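Local coordinates for probable arylamine n-acetyl transferase (Mycobacterium abscessus, PDB 4GUZ), which probably transfers an acetyl group from acetyl-coenzyme A to arylamine substrates, as other arylamine N-acetyltransferases do, at residues A65-K69 against L70-P74; L173-A176 against A177-S181; Q223-P227 against D228-I232; R250-P254 against A255-A259. All blocks are in the same frame, centred on the assembly; numbering follows the deposited sequence.

Interaction 1. Residues A65-K69 against L70-P74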
# COMPACT_ATOMS: atom_id res chain seq x y z
N ALA A 65 -7.36 -9.37 13.27
CA ALA A 65 -7.20 -10.24 12.11
C ALA A 65 -6.00 -9.79 11.23
O ALA A 65 -5.22 -10.63 10.79
CB ALA A 65 -8.47 -10.28 11.28
N VAL A 66 -5.88 -8.48 10.99
CA VAL A 66 -4.81 -7.89 10.17
C VAL A 66 -3.42 -8.12 10.78
O VAL A 66 -2.54 -8.62 10.06
CB VAL A 66 -5.08 -6.38 9.90
CG1 VAL A 66 -3.86 -5.67 9.29
CG2 VAL A 66 -6.30 -6.21 9.01
N GLN A 67 -3.20 -7.79 12.08
CA GLN A 67 -1.87 -7.97 12.67
C GLN A 67 -1.48 -9.45 12.79
O GLN A 67 -0.30 -9.77 12.65
CB GLN A 67 -1.71 -7.25 14.03
CG GLN A 67 -2.51 -7.82 15.20
CD GLN A 67 -2.44 -6.93 16.40
OE1 GLN A 67 -1.60 -6.02 16.49
NE2 GLN A 67 -3.33 -7.15 17.35
N ALA A 68 -2.46 -10.35 12.99
CA ALA A 68 -2.19 -11.79 13.04
C ALA A 68 -1.75 -12.30 11.65
O ALA A 68 -0.76 -13.01 11.55
CB ALA A 68 -3.43 -12.55 13.52
N LYS A 69 -2.44 -11.88 10.58
CA LYS A 69 -2.07 -12.27 9.22
C LYS A 69 -0.72 -11.63 8.80
O LYS A 69 0.19 -12.35 8.39
CB LYS A 69 -3.19 -11.87 8.24
CG LYS A 69 -2.95 -12.24 6.78
CD LYS A 69 -3.89 -11.43 5.92
CE LYS A 69 -3.76 -11.74 4.47
NZ LYS A 69 -4.66 -10.87 3.67
N LEU A 70 -0.59 -10.30 8.93
CA LEU A 70 0.60 -9.56 8.46
C LEU A 70 1.88 -9.73 9.29
O LEU A 70 2.97 -9.60 8.74
CB LEU A 70 0.30 -8.04 8.30
CG LEU A 70 -0.80 -7.69 7.30
CD1 LEU A 70 -0.80 -6.22 6.94
CD2 LEU A 70 -0.66 -8.47 6.05
N LEU A 71 1.76 -9.99 10.60
CA LEU A 71 2.96 -10.08 11.43
C LEU A 71 3.26 -11.51 11.93
O LEU A 71 4.37 -11.75 12.41
CB LEU A 71 2.83 -9.16 12.68
CG LEU A 71 2.39 -7.69 12.54
CD1 LEU A 71 2.24 -7.05 13.92
CD2 LEU A 71 3.39 -6.87 11.74
N ARG A 72 2.28 -12.43 11.86
CA ARG A 72 2.46 -13.77 12.44
C ARG A 72 2.25 -14.94 11.45
O ARG A 72 2.27 -16.10 11.85
CB ARG A 72 1.54 -13.93 13.66
CG ARG A 72 1.83 -12.86 14.71
CD ARG A 72 1.20 -13.14 16.06
NE ARG A 72 -0.21 -12.78 16.10
CZ ARG A 72 -0.71 -11.73 16.74
NH1 ARG A 72 0.09 -10.89 17.38
NH2 ARG A 72 -2.01 -11.50 16.74
N SER A 73 2.12 -14.64 10.15
CA SER A 73 2.01 -15.65 9.12
C SER A 73 2.77 -15.18 7.87
O SER A 73 2.94 -13.96 7.70
CB SER A 73 0.55 -15.98 8.82
OG SER A 73 -0.08 -14.99 8.03
N PRO A 74 3.24 -16.10 6.98
CA PRO A 74 3.96 -15.65 5.76
C PRO A 74 2.98 -15.09 4.73
O PRO A 74 2.75 -15.67 3.66
CB PRO A 74 4.65 -16.94 5.28
CG PRO A 74 3.77 -18.04 5.76
CD PRO A 74 3.17 -17.58 7.05
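Val-66 and Leu-70 lie side by side one turn apart on helix 63-72 and point the same way, Val-66 CG1 meeting Leu-70 CD1 at 3.9 Å. This is the compact side of the contact: Leu-85 of helix 79-92 packs against both residues and against Gln-67. The backbone is regular here, Leu-70 N donating to Val-66 O at 2.8 Å with an N-H...O angle of 171°. One residue on, Leu-71 N reaches Gln-67 O at 2.9 Å, while Leu-71 CD1 rests 4.0 Å from Gln-67 CB and its side chain turns to Tyr-18 and Phe-21 of helix 15-21. The Gln-67 amide is held at both ends by the backbone of Glu-12 and Gln-14.

The looser side is that of Arg-72, the exposed side chain. It folds back, bent at chi3, so that NH2 comes 3.7 Å from Ala-68 CB and one guanidinium face lies over the carbonyl carbon of Gln-67; NH1 forms a salt bridge with Glu-17. Backbone bonding is also weaker here: Arg-72 N to Ala-68 O is a weak bond at 3.1 Å, and Ser-73 N makes another weak one to Lys-69 O. Ser-73 OG supplies the stronger grip on Lys-69 O, donating at 2.7 Å in the carbonyl plane on a lone pair. The Lys-69 ammonium is held separately, by salt bridges to both Asp-52 and Glu-81. A serine hydroxyl returning to the carbonyl four residues earlier is a familiar helical pairing, here at the C-terminal part of helix 63-72, in the N-terminal helical part of the arylamine N-acetyltransferase fold.

Interaction 2. Residues L173-A176 against A177-S181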
# COMPACT_ATOMS: atom_id res chain seq x y z
N LEU A 173 0.08 12.35 -7.60
CA LEU A 173 1.38 11.78 -7.32
C LEU A 173 1.76 10.99 -8.56
O LEU A 173 0.98 10.13 -8.98
CB LEU A 173 1.42 10.90 -6.07
CG LEU A 173 2.80 10.32 -5.74
CD1 LEU A 173 3.69 11.38 -5.06
CD2 LEU A 173 2.69 9.09 -4.85
N SER A 174 2.92 11.32 -9.18
CA SER A 174 3.39 10.64 -10.40
C SER A 174 4.70 9.91 -10.15
O SER A 174 5.47 10.30 -9.26
CB SER A 174 3.59 11.63 -11.55
OG SER A 174 2.41 12.34 -11.89
N GLU A 175 4.98 8.89 -10.96
CA GLU A 175 6.27 8.19 -10.83
C GLU A 175 7.06 8.52 -12.06
O GLU A 175 6.47 8.78 -13.11
CB GLU A 175 6.11 6.67 -10.63
CG GLU A 175 5.35 5.96 -11.76
CD GLU A 175 5.19 4.46 -11.62
OE1 GLU A 175 4.54 4.02 -10.64
OE2 GLU A 175 5.67 3.72 -12.51
N ALA A 176 8.41 8.56 -11.96
CA ALA A 176 9.23 8.83 -13.13
C ALA A 176 8.95 7.77 -14.22
O ALA A 176 8.80 6.58 -13.92
CB ALA A 176 10.70 8.86 -12.76
N ALA A 177 8.76 8.25 -15.45
CA ALA A 177 8.43 7.45 -16.64
C ALA A 177 9.48 6.36 -16.90
O ALA A 177 10.67 6.58 -16.65
CB ALA A 177 8.32 8.36 -17.86
N GLY A 178 9.02 5.22 -17.42
CA GLY A 178 9.87 4.09 -17.76
C GLY A 178 10.67 3.58 -16.59
O GLY A 178 11.85 3.27 -16.75
N ASP A 179 10.02 3.49 -15.40
CA ASP A 179 10.64 3.03 -14.15
C ASP A 179 11.90 3.86 -13.81
O ASP A 179 12.85 3.33 -13.26
CB ASP A 179 10.98 1.52 -14.22
CG ASP A 179 9.78 0.65 -14.54
OD1 ASP A 179 8.73 0.84 -13.90
OD2 ASP A 179 9.92 -0.25 -15.39
N GLY A 180 11.87 5.14 -14.16
CA GLY A 180 12.95 6.10 -13.93
C GLY A 180 14.00 6.19 -15.02
O GLY A 180 15.00 6.89 -14.84
N SER A 181 13.81 5.48 -16.15
CA SER A 181 14.81 5.50 -17.22
C SER A 181 14.54 6.60 -18.24
O SER A 181 15.38 6.88 -19.10
CB SER A 181 14.85 4.14 -17.92
OG SER A 181 13.69 3.90 -18.70
O HOH W 1 8.10 2.50 -11.82
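Ala-176, the last residue of strand 170-176, meets Gly-180 of the following turn through both its carbonyl and its methyl group. Ala-177 carries the chain out of the strand with extended backbone angles, its own CB turned away, and its carbonyl receives a weak bond from Gly-180 N. Gly-178 then adopts a positive phi (58°), a conformation that favours glycine. Asp-179 keeps the left-handed backbone conformation, and its carboxylate swings back toward Glu-175. Their oxygens, Glu-175 OE2 and Asp-179 OD1, stand 4.4 Å apart, and one water spans them, donating to Glu-175 OE2 at 2.8 Å and to Asp-179 OD1 at 2.7 Å. Two like charges so close would probably repel, but each has a cationic partner as well: Arg-188 for Glu-175 and Arg-247 for Asp-179.

The coil is part of the connection between the antiparallel neighbours 170-176 and 185-196 in the large sheet, and the backbone angles of Asp-179 and Gly-180 make Gly-178 to Ser-181 a type I' beta turn. At Gly-180 the chain comes back to the strand end: its N makes a weak bond to Ala-176 O at 3.4 Å, and its CA packs 3.7 Å from Ala-176 CB. Ser-181 returns to negative phi and grips Gly-178 O twice, through its backbone N at 3.0 Å and through OG at 2.8 Å, the hydroxyl lying in the carbonyl plane on a lone pair.

Interaction 3. Residues Q223-P227 against D228-I232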
# COMPACT_ATOMS: atom_id res chain seq x y z
N GLN A 223 3.35 -7.47 -4.66
CA GLN A 223 4.37 -6.44 -4.90
C GLN A 223 5.40 -6.38 -3.79
O GLN A 223 5.10 -6.74 -2.65
CB GLN A 223 3.70 -5.06 -5.04
CG GLN A 223 2.59 -4.96 -6.12
CD GLN A 223 2.11 -3.55 -6.24
OE1 GLN A 223 2.84 -2.67 -6.66
NE2 GLN A 223 0.86 -3.28 -5.81
N GLN A 224 6.61 -5.91 -4.13
CA GLN A 224 7.69 -5.72 -3.17
C GLN A 224 8.59 -4.62 -3.68
O GLN A 224 8.91 -4.60 -4.86
CB GLN A 224 8.49 -7.04 -2.94
CG GLN A 224 9.68 -6.91 -1.95
CD GLN A 224 10.54 -8.15 -2.03
OE1 GLN A 224 10.25 -9.20 -1.43
NE2 GLN A 224 11.60 -8.07 -2.82
N ILE A 225 8.99 -3.67 -2.80
CA ILE A 225 9.88 -2.59 -3.22
C ILE A 225 11.07 -2.52 -2.24
O ILE A 225 10.95 -2.88 -1.06
CB ILE A 225 9.13 -1.23 -3.39
CG1 ILE A 225 9.98 -0.18 -4.16
CG2 ILE A 225 8.57 -0.71 -2.06
CD1 ILE A 225 9.24 1.09 -4.73
N SER A 226 12.22 -2.14 -2.78
CA SER A 226 13.49 -1.97 -2.09
C SER A 226 14.05 -0.60 -2.50
O SER A 226 13.57 -0.04 -3.49
CB SER A 226 14.45 -3.09 -2.50
OG SER A 226 13.95 -4.38 -2.17
N PRO A 227 15.13 -0.09 -1.86
CA PRO A 227 15.69 1.20 -2.32
C PRO A 227 16.17 1.19 -3.79
O PRO A 227 16.10 2.23 -4.46
CB PRO A 227 16.87 1.42 -1.36
CG PRO A 227 16.49 0.68 -0.12
CD PRO A 227 15.85 -0.58 -0.67
N ASP A 228 16.64 0.04 -4.31
CA ASP A 228 17.17 0.01 -5.67
C ASP A 228 16.62 -1.17 -6.49
O ASP A 228 17.26 -1.63 -7.45
CB ASP A 228 18.72 -0.01 -5.62
CG ASP A 228 19.43 0.28 -6.94
OD1 ASP A 228 19.00 1.21 -7.65
OD2 ASP A 228 20.40 -0.45 -7.26
N HIS A 229 15.38 -1.60 -6.17
CA HIS A 229 14.76 -2.72 -6.88
C HIS A 229 13.31 -2.88 -6.52
O HIS A 229 12.89 -2.46 -5.46
CB HIS A 229 15.49 -4.03 -6.51
CG HIS A 229 15.53 -5.02 -7.63
ND1 HIS A 229 16.36 -4.83 -8.72
CD2 HIS A 229 14.86 -6.18 -7.78
CE1 HIS A 229 16.15 -5.88 -9.51
NE2 HIS A 229 15.26 -6.71 -8.98
N ALA A 230 12.55 -3.58 -7.40
CA ALA A 230 11.15 -3.94 -7.15
C ALA A 230 10.77 -5.18 -7.92
O ALA A 230 11.37 -5.50 -8.94
CB ALA A 230 10.22 -2.80 -7.52
N TYR A 231 9.77 -5.90 -7.41
CA TYR A 231 9.13 -7.05 -8.05
C TYR A 231 7.64 -6.89 -7.98
O TYR A 231 7.10 -6.49 -6.95
CB TYR A 231 9.45 -8.39 -7.37
CG TYR A 231 10.88 -8.85 -7.46
CD1 TYR A 231 11.33 -9.57 -8.57
CD2 TYR A 231 11.76 -8.67 -6.40
CE1 TYR A 231 12.64 -10.04 -8.64
CE2 TYR A 231 13.07 -9.13 -6.46
CZ TYR A 231 13.51 -9.82 -7.58
OH TYR A 231 14.80 -10.28 -7.62
N ILE A 232 6.99 -7.26 -9.06
CA ILE A 232 5.54 -7.27 -9.17
C ILE A 232 5.14 -8.56 -9.87
O ILE A 232 5.57 -8.78 -11.00
CB ILE A 232 4.93 -6.05 -9.93
CG1 ILE A 232 5.24 -4.68 -9.26
CG2 ILE A 232 3.40 -6.24 -10.10
CD1 ILE A 232 4.78 -3.37 -10.11
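Gln-224 and Tyr-231 face each other as an antiparallel hydrogen-bonded pair: Gln-224 N donates to Tyr-231 O at 2.9 Å, and Tyr-231 N returns a bond to Gln-224 O at 3.0 Å with an N-H...O angle of 164°. Nearer the turn, Ser-226 N reaches His-229 O at 2.8 Å. The carbonyls of Tyr-231 and Gln-224 also take CA-H...O contacts, from Gln-223 and Ala-230 in turn, Gln-223 CA lying 3.4 Å from Tyr-231 O.

Around this ladder the side chains divide between the two faces. With Gln-224 CG anti to the backbone N (chi1 178°), its amide runs beside the tyrosine and meets the CD2 edge of the ring, the two planes 84° apart. On the opposite face Gln-223 lies alongside Ile-232, while Ile-225 CG1 and Ala-230 CB touch loosely at 4.3 Å.

The strands are joined by a type I turn from Ser-226 to His-229, with Pro-227 and Asp-228 at its corners, which closes the beta hairpin of strands 221-226 and 229-234. Asp-228 OD1 is held by Ser-154 and Gln-242, and His-229 NE2 pairs with Glu-240.

Further out, strand 221-226 bonds to Trp-48 of the short edge strand, and strand 229-234 bonds to strand 237-242, placing the hairpin inside the five-stranded antiparallel sheet. Trp-155 of the larger sheet packs on Ile-225 and Ala-230, Val-43 of helix 32-45 also touches Ile-225, and Ile-264 and Phe-265 lie against Tyr-231.

Interaction 4. Residues R250-P254 against A255-A259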
# COMPACT_ATOMS: atom_id res chain seq x y z
N ARG A 250 8.69 -12.26 -17.19
CA ARG A 250 8.69 -13.69 -17.51
C ARG A 250 7.42 -14.36 -16.99
O ARG A 250 6.95 -14.02 -15.88
CB ARG A 250 9.96 -14.39 -17.00
CG ARG A 250 10.17 -14.38 -15.49
CD ARG A 250 11.43 -15.14 -15.08
NE ARG A 250 11.22 -16.59 -15.12
CZ ARG A 250 11.23 -17.38 -14.05
NH1 ARG A 250 11.44 -16.87 -12.84
NH2 ARG A 250 11.02 -18.68 -14.18
N GLN A 251 6.83 -15.27 -17.80
CA GLN A 251 5.64 -16.02 -17.42
C GLN A 251 6.04 -17.20 -16.54
O GLN A 251 6.98 -17.93 -16.87
CB GLN A 251 4.85 -16.49 -18.66
CG GLN A 251 3.55 -17.25 -18.31
CD GLN A 251 2.30 -16.39 -18.23
OE1 GLN A 251 2.29 -15.22 -17.78
NE2 GLN A 251 1.19 -16.99 -18.62
N LEU A 252 5.28 -17.42 -15.47
CA LEU A 252 5.50 -18.52 -14.55
C LEU A 252 4.40 -19.54 -14.71
O LEU A 252 3.26 -19.18 -15.00
CB LEU A 252 5.52 -18.02 -13.09
CG LEU A 252 6.57 -16.95 -12.70
CD1 LEU A 252 6.33 -16.46 -11.31
CD2 LEU A 252 7.97 -17.50 -12.75
N THR A 253 4.74 -20.83 -14.54
CA THR A 253 3.78 -21.92 -14.52
C THR A 253 3.03 -21.84 -13.17
O THR A 253 3.60 -21.26 -12.24
CB THR A 253 4.48 -23.29 -14.66
OG1 THR A 253 5.31 -23.49 -13.52
CG2 THR A 253 5.27 -23.46 -15.96
N PRO A 254 1.86 -22.49 -12.97
CA PRO A 254 1.21 -22.44 -11.65
C PRO A 254 2.14 -22.87 -10.50
O PRO A 254 2.14 -22.21 -9.45
CB PRO A 254 0.03 -23.40 -11.83
CG PRO A 254 -0.32 -23.28 -13.27
CD PRO A 254 1.02 -23.23 -13.95
N ALA A 255 2.99 -23.90 -10.70
CA ALA A 255 3.95 -24.34 -9.69
C ALA A 255 5.05 -23.29 -9.43
O ALA A 255 5.42 -23.09 -8.27
CB ALA A 255 4.58 -25.66 -10.10
N GLU A 256 5.55 -22.62 -10.49
CA GLU A 256 6.59 -21.60 -10.34
C GLU A 256 6.06 -20.40 -9.54
O GLU A 256 6.82 -19.81 -8.78
CB GLU A 256 7.14 -21.14 -11.69
CG GLU A 256 8.12 -22.12 -12.31
CD GLU A 256 8.39 -21.91 -13.79
OE1 GLU A 256 7.52 -21.35 -14.49
OE2 GLU A 256 9.46 -22.36 -14.26
N VAL A 257 4.75 -20.08 -9.68
CA VAL A 257 4.10 -18.99 -8.93
C VAL A 257 4.21 -19.28 -7.44
O VAL A 257 4.67 -18.41 -6.69
CB VAL A 257 2.63 -18.76 -9.36
CG1 VAL A 257 1.92 -17.78 -8.40
CG2 VAL A 257 2.56 -18.23 -10.79
N LEU A 258 3.82 -20.50 -6.99
CA LEU A 258 3.93 -20.86 -5.57
C LEU A 258 5.38 -20.78 -5.10
O LEU A 258 5.64 -20.33 -3.99
CB LEU A 258 3.38 -22.26 -5.27
CG LEU A 258 1.92 -22.58 -5.61
CD1 LEU A 258 1.61 -24.01 -5.18
CD2 LEU A 258 0.96 -21.66 -4.87
N ALA A 259 6.33 -21.25 -5.94
CA ALA A 259 7.77 -21.18 -5.61
C ALA A 259 8.23 -19.73 -5.48
O ALA A 259 8.90 -19.40 -4.50
CB ALA A 259 8.59 -21.90 -6.67
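Glu-256 turns its carboxylate back beneath the start of its own helix, where OE1 takes the backbone N of Thr-253 at 2.8 Å in a nearly straight bond, N-H...O 169°. The approach is on the anti side of the oxygen, a little out of the carboxylate plane. Thr-253 reciprocates: its OG1 accepts from Glu-256 N at 3.2 Å, and the same hydroxyl adds a weak bond to OE1. The threonine torsion makes this possible, since OG1 sits between the backbone N and the carbonyl carbon (chi1 64°), turned to the first helical turn. This reciprocal pair is a capping box, with Thr-253 as N-cap of helix 254-263 and Pro-254 as the residue that opens it. Val-257 N donates to Thr-253 O at 3.0 Å, beginning the helical ladder.

Leu-252 packs under the cap, its CB 3.8 Å from both Val-257 CG2 and Glu-256 CB; Leu-233 of strand 229-234 touches Leu-252 and Val-257 too. On the more exposed side Arg-250 makes a long salt bridge, NH2 to Glu-256 OE2 at 4.0 Å, with guanidinium and carboxylate planes 74° apart. Leu-252 CD2 lies over one face of that guanidinium, toward its rim.

How the interactions relate
The four contacts follow one another along the chain, and none touches another. Interactions 3 and 4 are the most directly related: both reach the five-stranded sheet, interaction 3 as the hairpin of its second and third strands and interaction 4 where the last strand passes into a helix, with centres about 18 Å and nearest atoms about 7 Å apart. Interaction 2 belongs to the larger sheet, its centre about 14 Å from that of interaction 3. Interactions 1 and 2 lie on opposite sides of the chain's centre, about 32 Å apart between centres. Cys-79, His-116 and Asp-131 have the geometry of the family's catalytic triad, consistent with the active site, and Cys-79 begins helix 79-92, which packs on interaction 1.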